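Local atomic coordinates of transferrin (Manduca sexta, PDB entry 6WB6), a protein that binds a single ferric ion together with carbonate and transports iron as a secreted insect glycoprotein. Residues 37-42 against 612-617; 95-100 against 247-252; 367-372 against 618-623. All coordinates share one frame; numbering follows the deposited sequence.

Contact 1: residues 37-42 against 612-617; sequences RDRVEC and ATRPDL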
# COMPACT_ATOMS: atom_id res chain seq x y z
N ARG A 37 -2.89 -18.34 -0.17
CA ARG A 37 -3.49 -17.00 -0.10
C ARG A 37 -2.60 -15.97 -0.77
O ARG A 37 -3.08 -15.02 -1.40
CB ARG A 37 -3.73 -16.63 1.38
CG ARG A 37 -4.00 -15.14 1.63
CD ARG A 37 -3.91 -14.77 3.12
NE ARG A 37 -2.54 -14.45 3.47
CZ ARG A 37 -1.78 -15.14 4.30
NH1 ARG A 37 -2.26 -16.20 4.94
NH2 ARG A 37 -0.54 -14.74 4.53
N ASP A 38 -1.30 -16.14 -0.62
CA ASP A 38 -0.31 -15.24 -1.18
C ASP A 38 1.05 -15.85 -0.92
O ASP A 38 1.17 -16.88 -0.24
CB ASP A 38 -0.43 -13.85 -0.55
CG ASP A 38 -0.50 -13.91 1.00
OD1 ASP A 38 0.32 -14.62 1.65
OD2 ASP A 38 -1.37 -13.24 1.56
N ARG A 39 2.10 -15.17 -1.41
CA ARG A 39 3.44 -15.69 -1.22
C ARG A 39 3.78 -15.86 0.26
O ARG A 39 4.47 -16.82 0.63
CB ARG A 39 4.44 -14.77 -1.90
CG ARG A 39 5.77 -15.41 -2.11
CD ARG A 39 6.72 -14.54 -2.89
NE ARG A 39 6.49 -14.63 -4.34
CZ ARG A 39 7.08 -13.85 -5.23
NH1 ARG A 39 7.93 -12.88 -4.85
NH2 ARG A 39 6.81 -14.01 -6.51
N VAL A 40 3.36 -14.93 1.12
CA VAL A 40 3.68 -15.08 2.54
C VAL A 40 3.17 -16.42 3.06
O VAL A 40 3.91 -17.21 3.65
CB VAL A 40 3.14 -13.89 3.36
CG1 VAL A 40 3.34 -14.13 4.87
CG2 VAL A 40 3.86 -12.65 2.98
N GLU A 41 1.89 -16.72 2.80
CA GLU A 41 1.38 -18.04 3.16
C GLU A 41 2.18 -19.16 2.50
O GLU A 41 2.41 -20.21 3.11
CB GLU A 41 -0.09 -18.19 2.79
CG GLU A 41 -0.62 -19.55 3.24
CD GLU A 41 -2.13 -19.67 3.26
OE1 GLU A 41 -2.66 -19.91 4.37
OE2 GLU A 41 -2.76 -19.51 2.20
N CYS A 42 2.59 -18.97 1.23
CA CYS A 42 3.31 -20.03 0.51
C CYS A 42 4.52 -20.49 1.30
O CYS A 42 4.81 -21.69 1.37
CB CYS A 42 3.76 -19.56 -0.88
SG CYS A 42 2.51 -19.70 -2.14
N ALA A 612 -1.34 -2.75 -3.89
CA ALA A 612 -2.50 -2.52 -4.74
C ALA A 612 -2.39 -3.32 -6.03
O ALA A 612 -3.39 -3.89 -6.51
CB ALA A 612 -2.64 -1.02 -5.02
N THR A 613 -1.19 -3.42 -6.58
CA THR A 613 -0.91 -4.21 -7.76
C THR A 613 -0.22 -5.53 -7.46
O THR A 613 0.03 -6.30 -8.39
CB THR A 613 -0.02 -3.40 -8.72
OG1 THR A 613 1.35 -3.53 -8.30
CG2 THR A 613 -0.43 -1.93 -8.71
N ARG A 614 0.13 -5.81 -6.21
CA ARG A 614 0.81 -7.07 -5.87
C ARG A 614 0.07 -7.80 -4.76
O ARG A 614 0.66 -8.16 -3.74
CB ARG A 614 2.26 -6.82 -5.47
CG ARG A 614 3.17 -6.30 -6.57
CD ARG A 614 3.26 -7.23 -7.79
NE ARG A 614 3.78 -8.58 -7.51
CZ ARG A 614 5.04 -8.86 -7.20
NH1 ARG A 614 5.92 -7.89 -7.09
NH2 ARG A 614 5.43 -10.10 -6.99
N PRO A 615 -1.23 -8.07 -4.94
CA PRO A 615 -1.94 -8.90 -3.96
C PRO A 615 -1.40 -10.30 -3.87
O PRO A 615 -1.70 -11.00 -2.90
CB PRO A 615 -3.39 -8.90 -4.48
CG PRO A 615 -3.28 -8.63 -5.91
CD PRO A 615 -2.09 -7.70 -6.07
N ASP A 616 -0.59 -10.73 -4.85
CA ASP A 616 -0.00 -12.07 -4.80
C ASP A 616 1.07 -12.17 -3.74
O ASP A 616 1.33 -13.27 -3.23
CB ASP A 616 0.59 -12.43 -6.16
CG ASP A 616 1.58 -11.40 -6.65
OD1 ASP A 616 1.35 -10.20 -6.39
OD2 ASP A 616 2.57 -11.77 -7.31
N LEU A 617 1.71 -11.05 -3.39
CA LEU A 617 2.72 -11.06 -2.34
C LEU A 617 2.07 -11.16 -0.97
O LEU A 617 2.50 -11.95 -0.12
CB LEU A 617 3.56 -9.79 -2.41
CG LEU A 617 4.62 -9.66 -3.51
CD1 LEU A 617 5.18 -8.29 -3.41
CD2 LEU A 617 5.72 -10.74 -3.38
O HOH W 1 8.12 -10.34 -6.75
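D38 lays its CB against the carbonyls of D616 and L617, 3.3 Å from D616 O. Its CG sits between the backbone N and the carbonyl carbon (chi1 48°), and OD1 caps helix 39-47 by accepting from E41 N at 2.9 Å. OD2 takes R37 NE from above the carboxylate plane and also receives N619 N, so the carboxylate is gripped at both oxygens.

R39 N makes the shorter of the two cross-contact bonds, to D616 O at 2.7 Å. Its side chain runs beside L617 and bends at chi3 (-82°); CD2 of L617 lies over one face of the guanidinium, 3.4 Å from R39 NH1. That nitrogen has its salt bridge with D60. Water 1 accepts from R39 NH1 and R614 NH2, which would probably ease the approach of the two like charges, 4.2 Å apart at their NH2 atoms; R614 is paired with D616 through NE and OD1 at 3.1 Å.

V40 N gives a weak bond to L617 O at 3.3 Å, while its side chain touches F372. C42 is tied to C8 by a disulfide. The arrangement is a side-chain N-cap with loop carbonyls docked on first-turn N-H groups, here joining the two transferrin lobes.

Contact 2: residues 95-100 against 247-252; sequences VVHKDL and EEFRYL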
# COMPACT_ATOMS: atom_id res chain seq x y z
N VAL A 95 29.90 7.05 -6.16
CA VAL A 95 30.68 7.59 -7.27
C VAL A 95 30.95 9.07 -7.02
O VAL A 95 30.02 9.84 -6.77
CB VAL A 95 29.99 7.36 -8.63
CG1 VAL A 95 30.84 7.93 -9.78
CG2 VAL A 95 29.67 5.83 -8.88
N VAL A 96 32.22 9.46 -7.11
CA VAL A 96 32.68 10.82 -6.86
C VAL A 96 33.57 11.28 -8.01
O VAL A 96 34.02 10.48 -8.84
CB VAL A 96 33.47 10.91 -5.53
CG1 VAL A 96 32.58 10.62 -4.37
CG2 VAL A 96 34.65 9.95 -5.55
N HIS A 97 33.81 12.59 -8.06
CA HIS A 97 34.82 13.15 -8.96
C HIS A 97 36.18 12.75 -8.45
O HIS A 97 36.40 12.69 -7.24
CB HIS A 97 34.71 14.67 -9.03
CG HIS A 97 33.46 15.16 -9.69
ND1 HIS A 97 32.29 15.40 -8.99
CD2 HIS A 97 33.19 15.46 -10.98
CE1 HIS A 97 31.36 15.82 -9.83
NE2 HIS A 97 31.88 15.87 -11.04
N LYS A 98 37.11 12.46 -9.37
CA LYS A 98 38.42 11.94 -8.96
C LYS A 98 39.14 12.88 -8.00
O LYS A 98 39.86 12.42 -7.10
CB LYS A 98 39.30 11.68 -10.18
CG LYS A 98 39.79 12.91 -10.91
CD LYS A 98 41.02 12.56 -11.76
CE LYS A 98 41.45 13.70 -12.67
NZ LYS A 98 42.65 13.34 -13.48
N ASP A 99 38.95 14.18 -8.17
CA ASP A 99 39.62 15.20 -7.36
C ASP A 99 38.86 15.57 -6.08
O ASP A 99 39.33 16.43 -5.33
CB ASP A 99 39.84 16.45 -8.22
CG ASP A 99 40.80 16.20 -9.36
OD1 ASP A 99 41.82 15.51 -9.15
OD2 ASP A 99 40.53 16.69 -10.48
N LEU A 100 37.73 14.95 -5.79
CA LEU A 100 37.06 15.23 -4.53
C LEU A 100 38.01 14.96 -3.37
O LEU A 100 38.45 13.81 -3.19
CB LEU A 100 35.80 14.40 -4.36
CG LEU A 100 35.06 14.52 -3.01
CD1 LEU A 100 34.24 15.79 -2.90
CD2 LEU A 100 34.14 13.30 -2.82
N GLU A 247 38.02 8.21 -16.22
CA GLU A 247 39.21 8.61 -15.48
C GLU A 247 38.94 9.83 -14.61
O GLU A 247 39.67 10.05 -13.63
CB GLU A 247 40.35 8.92 -16.46
CG GLU A 247 40.99 7.67 -17.03
CD GLU A 247 41.99 7.96 -18.14
OE1 GLU A 247 42.11 9.14 -18.55
OE2 GLU A 247 42.66 7.01 -18.59
N GLU A 248 37.95 10.64 -14.96
CA GLU A 248 37.58 11.79 -14.15
C GLU A 248 36.78 11.42 -12.92
O GLU A 248 36.52 12.30 -12.08
CB GLU A 248 36.80 12.79 -15.01
CG GLU A 248 37.64 13.41 -16.14
CD GLU A 248 39.00 13.86 -15.64
OE1 GLU A 248 39.02 14.67 -14.69
OE2 GLU A 248 40.04 13.36 -16.15
N PHE A 249 36.40 10.16 -12.76
CA PHE A 249 35.52 9.72 -11.68
C PHE A 249 36.12 8.50 -11.02
O PHE A 249 37.02 7.86 -11.55
CB PHE A 249 34.11 9.42 -12.20
CG PHE A 249 33.46 10.60 -12.81
CD1 PHE A 249 33.70 10.92 -14.14
CD2 PHE A 249 32.68 11.44 -12.05
CE1 PHE A 249 33.13 12.01 -14.71
CE2 PHE A 249 32.11 12.55 -12.61
CZ PHE A 249 32.35 12.85 -13.95
N ARG A 250 35.59 8.20 -9.83
CA ARG A 250 36.09 7.11 -9.03
C ARG A 250 34.95 6.55 -8.18
O ARG A 250 34.04 7.28 -7.77
CB ARG A 250 37.22 7.56 -8.10
CG ARG A 250 38.46 8.14 -8.80
CD ARG A 250 39.44 7.07 -9.26
NE ARG A 250 40.71 7.67 -9.68
CZ ARG A 250 40.92 8.25 -10.86
NH1 ARG A 250 39.96 8.31 -11.76
NH2 ARG A 250 42.10 8.77 -11.14
N TYR A 251 35.02 5.26 -7.89
CA TYR A 251 34.22 4.74 -6.81
C TYR A 251 34.88 5.19 -5.52
O TYR A 251 36.10 5.26 -5.42
CB TYR A 251 34.14 3.23 -6.83
CG TYR A 251 33.56 2.62 -8.07
CD1 TYR A 251 32.25 2.83 -8.44
CD2 TYR A 251 34.33 1.76 -8.83
CE1 TYR A 251 31.73 2.24 -9.58
CE2 TYR A 251 33.83 1.17 -9.95
CZ TYR A 251 32.54 1.40 -10.33
OH TYR A 251 32.07 0.79 -11.46
N LEU A 252 34.07 5.50 -4.52
CA LEU A 252 34.55 5.70 -3.17
C LEU A 252 34.26 4.42 -2.39
O LEU A 252 33.11 3.97 -2.33
CB LEU A 252 33.88 6.92 -2.54
CG LEU A 252 34.24 7.21 -1.08
CD1 LEU A 252 35.68 7.69 -0.93
CD2 LEU A 252 33.28 8.25 -0.48
O HOH W 2 42.76 10.01 -13.52
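V96 and R250 form the hydrogen-bonded pair of this antiparallel join: V96 N meets R250 O at 2.9 Å, and R250 N returns to V96 O at 2.9 Å. Two residues on, K98 N reaches E248 O at 2.8 Å, just as the chain enters the type I turn from H97 to L100. V95 with Y251 and H97 with F249 are the flanking non-hydrogen-bonded pairs. The strands belong to the mixed sheet of an N-lobe domain with the transferrin, periplasmic-binding-protein-like fold; strand 90-97 also pairs with 218-222, and it starts at the iron ligand Y90.

The charged groups gather beside the turn. R250 bends at chi2 (-85°) and its NH1 donates to E247 O at 2.6 Å and F249 O at 3.0 Å, while NH2 donates to water 2 and K98 CB lies over one guanidinium face. An alanine here would probably leave F249 O without that donor and open a gap beside K98 CB. K98 and E248 run alongside each other in a long salt bridge, NZ to OE2 3.7 Å.

Among the aromatic and apolar contacts, H97 CD2 comes to 3.5 Å from F249 CE2, the two rings oblique at 39°. V95 CG2 touches Y251 CD1 at 4.0 Å, and L211 of helix 203-213 packs on V95, H97 and F249.

Contact 3: residues 367-372 against 618-623; sequences RAMSVF and FNIYGE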
# COMPACT_ATOMS: atom_id res chain seq x y z
N ARG A 367 -0.35 -10.25 12.17
CA ARG A 367 1.03 -10.69 12.36
C ARG A 367 1.69 -11.06 11.04
O ARG A 367 2.89 -10.81 10.87
CB ARG A 367 1.08 -11.88 13.32
CG ARG A 367 0.87 -11.43 14.77
CD ARG A 367 0.89 -12.62 15.75
NE ARG A 367 0.78 -12.15 17.13
CZ ARG A 367 0.32 -12.88 18.14
NH1 ARG A 367 -0.10 -14.13 17.92
NH2 ARG A 367 0.27 -12.35 19.36
N ALA A 368 0.96 -11.69 10.12
CA ALA A 368 1.54 -12.00 8.81
C ALA A 368 1.77 -10.71 8.04
O ALA A 368 2.81 -10.54 7.39
CB ALA A 368 0.63 -12.95 8.03
N MET A 369 0.85 -9.76 8.16
CA MET A 369 1.03 -8.45 7.56
C MET A 369 2.21 -7.71 8.17
O MET A 369 2.95 -7.01 7.46
CB MET A 369 -0.26 -7.65 7.73
CG MET A 369 -0.26 -6.29 7.11
SD MET A 369 -1.94 -5.72 6.91
CE MET A 369 -2.57 -5.96 8.57
N SER A 370 2.42 -7.83 9.48
CA SER A 370 3.54 -7.13 10.11
C SER A 370 4.87 -7.65 9.58
O SER A 370 5.77 -6.87 9.31
CB SER A 370 3.52 -7.29 11.62
OG SER A 370 4.75 -6.88 12.12
N VAL A 371 5.02 -8.97 9.51
CA VAL A 371 6.29 -9.53 9.06
C VAL A 371 6.54 -9.15 7.61
O VAL A 371 7.67 -8.85 7.21
CB VAL A 371 6.32 -11.05 9.27
CG1 VAL A 371 7.70 -11.54 9.04
CG2 VAL A 371 5.94 -11.40 10.68
N PHE A 372 5.49 -9.12 6.80
CA PHE A 372 5.67 -8.71 5.42
C PHE A 372 6.10 -7.24 5.35
O PHE A 372 7.12 -6.90 4.72
CB PHE A 372 4.37 -8.93 4.64
CG PHE A 372 4.43 -8.41 3.25
CD1 PHE A 372 5.13 -9.11 2.28
CD2 PHE A 372 3.80 -7.25 2.91
CE1 PHE A 372 5.21 -8.62 0.99
CE2 PHE A 372 3.89 -6.76 1.63
CZ PHE A 372 4.58 -7.45 0.67
N PHE A 618 1.09 -10.31 -0.71
CA PHE A 618 0.30 -10.37 0.50
C PHE A 618 -1.08 -9.88 0.11
O PHE A 618 -1.21 -8.80 -0.48
CB PHE A 618 0.88 -9.54 1.63
CG PHE A 618 0.10 -9.66 2.90
CD1 PHE A 618 0.26 -10.77 3.71
CD2 PHE A 618 -0.82 -8.70 3.26
CE1 PHE A 618 -0.46 -10.92 4.87
CE2 PHE A 618 -1.56 -8.84 4.43
CZ PHE A 618 -1.38 -9.95 5.23
N ASN A 619 -2.09 -10.69 0.40
CA ASN A 619 -3.43 -10.41 -0.06
C ASN A 619 -4.11 -9.60 1.04
O ASN A 619 -4.85 -10.12 1.88
CB ASN A 619 -4.16 -11.70 -0.38
CG ASN A 619 -5.43 -11.48 -1.15
OD1 ASN A 619 -5.79 -10.34 -1.46
ND2 ASN A 619 -6.12 -12.56 -1.48
N ILE A 620 -3.79 -8.31 1.06
CA ILE A 620 -4.22 -7.45 2.15
C ILE A 620 -5.75 -7.39 2.23
O ILE A 620 -6.31 -7.35 3.32
CB ILE A 620 -3.59 -6.05 2.02
CG1 ILE A 620 -3.97 -5.19 3.23
CG2 ILE A 620 -3.97 -5.36 0.73
CD1 ILE A 620 -3.09 -3.94 3.41
N TYR A 621 -6.44 -7.40 1.09
CA TYR A 621 -7.89 -7.31 1.08
C TYR A 621 -8.58 -8.64 0.79
O TYR A 621 -9.79 -8.66 0.63
CB TYR A 621 -8.36 -6.28 0.05
CG TYR A 621 -7.66 -4.95 0.13
CD1 TYR A 621 -7.53 -4.29 1.34
CD2 TYR A 621 -7.12 -4.36 -1.00
CE1 TYR A 621 -6.89 -3.08 1.42
CE2 TYR A 621 -6.48 -3.15 -0.92
CZ TYR A 621 -6.37 -2.51 0.29
OH TYR A 621 -5.73 -1.31 0.40
N GLY A 622 -7.85 -9.75 0.74
CA GLY A 622 -8.45 -11.01 0.34
C GLY A 622 -8.98 -11.83 1.52
O GLY A 622 -8.85 -11.46 2.69
N GLU A 623 -9.60 -12.96 1.19
CA GLU A 623 -10.00 -13.94 2.18
C GLU A 623 -8.81 -14.39 3.01
O GLU A 623 -7.70 -14.54 2.50
CB GLU A 623 -10.62 -15.17 1.50
CG GLU A 623 -12.14 -15.25 1.53
CD GLU A 623 -12.65 -16.65 1.17
OE1 GLU A 623 -11.84 -17.61 1.16
OE2 GLU A 623 -13.86 -16.79 0.89
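F372 N donates to A368 O at 3.1 Å, and this turn of helix 360-375 sets A368, M369 and F372 around the side chain of F618. F618 has CG anti to its backbone N (chi1 -177°), which turns CG toward the helix. M369 CA stands over one face of the F618 ring in a CH-pi contact, 4.1 Å from the centroid, and M369 CB comes to 3.6 Å from F618 CZ at the rim. A368 CB touches CE1 of the same ring.

F618 also offers its own CB to F372: it sits over the centre of the F372 ring, 4.0 Å from the centroid and only 12° off the normal. The two ring planes are 17° apart but slid so far that they barely overlap, so it is F618 CB, not its ring, that meets the F372 face. M369 SD makes an oblique Met-aromatic contact with F618 and lies 4.1 Å from I620 CD1.

I620 belongs to the type I turn from N619 to G622, and its O accepts from K365 NZ of helix 360-375. L607 packs on M369, and M610 and L611 on F372, all from helix 597-611. This is apolar helix-against-loop packing within the C-lobe, with V40 of the N-lobe touching F372 and F618 at its border.

Overall arrangement
Contacts 1 and 3 are neighbours, their centres about 8 Å apart, and share one loop, which follows helix 597-611 and precedes strand 638-641. Residues 612-617 face N-lobe helix 39-47, and the next six, 618-623, face helix 360-375 of their own lobe. D38 OD2 and N619 N link the two contacts, and along the chain their segments alternate. Contact 2 stands apart, with its centre 42 Å from contact 1 and 44 Å from contact 3, in the mixed sheet of the N-lobe; its two strands come between 37-42 and 367-372. Contact 2 is internal to the iron-binding N-lobe, contact 1 bridges the lobes, and contact 3 lies just behind it in the C-lobe.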